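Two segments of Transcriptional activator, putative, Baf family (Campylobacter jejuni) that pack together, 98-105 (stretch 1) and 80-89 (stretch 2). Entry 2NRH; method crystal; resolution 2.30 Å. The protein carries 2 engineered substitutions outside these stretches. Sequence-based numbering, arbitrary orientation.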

# COMPACT_ATOMS: atom_id res chain seq x y z
N ILE B 98 -6.09 -10.80 -1.86
CA ILE B 98 -6.84 -11.42 -0.76
C ILE B 98 -8.20 -11.84 -1.29
O ILE B 98 -8.99 -11.02 -1.72
CB ILE B 98 -6.98 -10.45 0.45
CG1 ILE B 98 -5.63 -10.01 1.00
CG2 ILE B 98 -7.68 -11.13 1.63
CD1 ILE B 98 -5.15 -8.68 0.55
N ASP B 99 -8.48 -13.12 -1.31
CA ASP B 99 -9.77 -13.62 -1.83
C ASP B 99 -10.57 -14.39 -0.77
O ASP B 99 -10.03 -15.14 0.06
CB ASP B 99 -9.54 -14.49 -3.06
CG ASP B 99 -9.12 -13.67 -4.30
OD1 ASP B 99 -10.01 -12.94 -4.83
OD2 ASP B 99 -7.92 -13.78 -4.73
N ILE B 100 -11.88 -14.22 -0.82
CA ILE B 100 -12.73 -14.80 0.21
C ILE B 100 -13.63 -15.91 -0.31
O ILE B 100 -14.45 -15.68 -1.19
CB ILE B 100 -13.53 -13.71 0.98
CG1 ILE B 100 -12.56 -12.69 1.65
CG2 ILE B 100 -14.43 -14.36 2.06
CD1 ILE B 100 -11.88 -11.70 0.73
N ILE B 101 -13.44 -17.12 0.24
CA ILE B 101 -14.22 -18.29 -0.13
C ILE B 101 -15.17 -18.73 1.02
O ILE B 101 -14.81 -18.77 2.23
CB ILE B 101 -13.32 -19.47 -0.58
CG1 ILE B 101 -12.17 -18.98 -1.52
CG2 ILE B 101 -14.14 -20.62 -1.22
CD1 ILE B 101 -12.60 -18.44 -2.91
N SER B 102 -16.40 -19.02 0.62
CA SER B 102 -17.39 -19.49 1.56
C SER B 102 -18.20 -20.48 0.81
O SER B 102 -18.88 -20.14 -0.13
CB SER B 102 -18.28 -18.38 2.05
OG SER B 102 -19.27 -18.94 2.91
N ASN B 103 -18.04 -21.74 1.20
CA ASN B 103 -18.88 -22.74 0.65
C ASN B 103 -18.61 -22.98 -0.83
O ASN B 103 -19.54 -23.22 -1.63
CB ASN B 103 -20.35 -22.38 0.90
CG ASN B 103 -21.13 -23.55 1.39
OD1 ASN B 103 -21.85 -24.18 0.62
ND2 ASN B 103 -20.92 -23.90 2.64
N SER B 104 -17.32 -22.96 -1.17
CA SER B 104 -16.88 -23.08 -2.51
C SER B 104 -17.43 -21.94 -3.38
O SER B 104 -17.55 -22.12 -4.61
CB SER B 104 -17.32 -24.46 -3.12
OG SER B 104 -16.66 -25.59 -2.55
N ILE B 105 -17.81 -20.81 -2.79
CA ILE B 105 -18.19 -19.61 -3.58
C ILE B 105 -17.24 -18.45 -3.32
O ILE B 105 -16.85 -18.20 -2.18
CB ILE B 105 -19.66 -19.19 -3.33
CG1 ILE B 105 -20.60 -20.32 -3.80
CG2 ILE B 105 -20.04 -17.93 -4.15
CD1 ILE B 105 -21.96 -20.27 -3.22
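Stretch 2 80-89: ACYTIEDGVV

Packing of stretch 2 (80-89) on stretch 1 (98-105) in the putative Baf family transcriptional activator. Stretch 2 enters in a helix that includes Ala 80 and Cys 81, reverses through a type I turn from Cys 81 to Ile 84, closed by Ile 84 N to Cys 81 O at 3.1 Å, passes through Glu 85 and Asp 86, and joins a strand that includes Gly 87 to Val 89 and continues later in the chain. That strand runs antiparallel to the strand of stretch 1, with 157° between their N-to-C directions and a closest axial approach of 4.6 Å. The contact buries 564 Å², both sides summed.

Backbone pairing sets the register: Val 89 lies across from Asp 99, Val 88 from Ile 100 and Gly 87 from Ile 101, with CA-CA distances of 5.0, 4.7 and 5.1 Å. The outer two pairs are hydrogen-bonded in both directions. Val 89 N donates to Asp 99 O and Asp 99 N to Val 89 O, each at 2.8 Å; Gly 87 N reaches Ile 101 O at 2.9 Å, and Ile 101 N reaches Gly 87 O at 2.8 Å. Between them, Val 88 and Ile 100 form a non-hydrogen-bonded pair, where Val 88 CA makes a CA-H...O contact with Asp 99 O at 3.3 Å. Gly 87 has phi/psi of 147/175°, where a CB would jam against the preceding carbonyl oxygen.

Beyond the strand pairing, Ser 102 to Ile 105 forms a type I' turn, and stretch 2 binds backbone amides within it. Glu 85 O accepts from Ser 104 N at 2.7 Å and nearly in line (171°), while the carboxylate of Asp 86 accepts from Asn 103 N through OD1 at 2.8 Å. The CA-to-CB bond of Asp 86 points away overall, yet the end of its side chain comes back to make this bond.

Side-chain contacts occupy both faces. On the face of Val 88 and Ile 100, Val 88 CG2 lies 4.0 Å from Ile 100 CG1, and Val 88 CG1 lies 3.5 Å from Ile 98 CG2. On the face of Val 89, Asp 99 and Ile 101, the turn brings residues over the strand: Cys 81 CB meets Ile 101 CD1 at 3.6 Å, Cys 81 SG meets Asp 99 CB at 3.6 Å, and Ile 84 CG2 is 4.3 Å from Ile 101 CB. Ile 101 has the largest area covered by stretch 2.

A water lies 2.5 Å from Asp 99 OD2 and 3.2 Å from Val 89 O, placed to bridge the paired residues, with more acceptors in reach than it has protons.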

# COMPACT_ATOMS: atom_id res chain seq x y z
N ALA B 80 -5.37 -20.78 -6.87
CA ALA B 80 -5.01 -20.80 -5.43
C ALA B 80 -6.21 -20.94 -4.52
O ALA B 80 -6.06 -21.43 -3.39
CB ALA B 80 -4.23 -19.56 -5.02
N CYS B 81 -7.36 -20.46 -4.97
CA CYS B 81 -8.62 -20.64 -4.23
C CYS B 81 -9.23 -22.03 -4.41
O CYS B 81 -10.13 -22.43 -3.68
CB CYS B 81 -9.66 -19.59 -4.62
SG CYS B 81 -9.22 -17.97 -4.02
N TYR B 82 -8.77 -22.73 -5.43
CA TYR B 82 -9.51 -23.84 -5.95
C TYR B 82 -9.62 -25.03 -4.97
O TYR B 82 -10.64 -25.73 -5.00
CB TYR B 82 -8.86 -24.33 -7.24
CG TYR B 82 -9.81 -25.08 -8.14
CD1 TYR B 82 -11.03 -24.52 -8.50
CD2 TYR B 82 -9.49 -26.34 -8.63
CE1 TYR B 82 -11.90 -25.18 -9.32
CE2 TYR B 82 -10.37 -27.01 -9.47
CZ TYR B 82 -11.56 -26.40 -9.81
OH TYR B 82 -12.44 -27.00 -10.67
N THR B 83 -8.58 -25.33 -4.17
CA THR B 83 -8.67 -26.50 -3.26
C THR B 83 -9.30 -26.12 -1.91
O THR B 83 -9.34 -26.91 -0.97
CB THR B 83 -7.32 -27.15 -3.02
OG1 THR B 83 -6.44 -26.16 -2.49
CG2 THR B 83 -6.77 -27.68 -4.28
N ILE B 84 -9.80 -24.89 -1.83
CA ILE B 84 -10.36 -24.32 -0.59
C ILE B 84 -11.88 -24.19 -0.67
O ILE B 84 -12.42 -23.67 -1.64
CB ILE B 84 -9.57 -23.00 -0.20
CG1 ILE B 84 -8.18 -23.42 0.33
CG2 ILE B 84 -10.28 -22.16 0.87
CD1 ILE B 84 -7.07 -22.71 -0.26
N GLU B 85 -12.55 -24.71 0.36
CA GLU B 85 -14.01 -24.73 0.47
C GLU B 85 -14.49 -23.51 1.20
O GLU B 85 -15.52 -22.96 0.87
CB GLU B 85 -14.48 -25.99 1.23
CG GLU B 85 -14.54 -27.33 0.34
CD GLU B 85 -14.39 -28.68 1.17
OE1 GLU B 85 -14.60 -28.73 2.43
OE2 GLU B 85 -14.02 -29.69 0.53
N ASP B 86 -13.76 -23.12 2.24
CA ASP B 86 -14.09 -21.98 3.08
C ASP B 86 -12.76 -21.46 3.54
O ASP B 86 -11.90 -22.27 3.90
CB ASP B 86 -14.85 -22.40 4.34
CG ASP B 86 -16.16 -23.03 4.02
OD1 ASP B 86 -17.12 -22.26 3.76
OD2 ASP B 86 -16.22 -24.30 3.99
N GLY B 87 -12.61 -20.13 3.51
CA GLY B 87 -11.39 -19.50 3.94
C GLY B 87 -10.99 -18.22 3.21
O GLY B 87 -11.63 -17.79 2.24
N VAL B 88 -9.92 -17.62 3.71
CA VAL B 88 -9.40 -16.43 3.08
C VAL B 88 -8.07 -16.85 2.51
O VAL B 88 -7.26 -17.42 3.22
CB VAL B 88 -9.28 -15.25 4.04
CG1 VAL B 88 -8.49 -14.09 3.37
CG2 VAL B 88 -10.66 -14.79 4.42
N VAL B 89 -7.93 -16.62 1.19
CA VAL B 89 -6.70 -16.89 0.44
C VAL B 89 -5.89 -15.62 0.11
O VAL B 89 -6.39 -14.70 -0.46
CB VAL B 89 -6.96 -17.71 -0.81
CG1 VAL B 89 -5.63 -18.13 -1.44
CG2 VAL B 89 -7.77 -18.94 -0.46
O HOH W 1 -5.75 -14.43 -3.56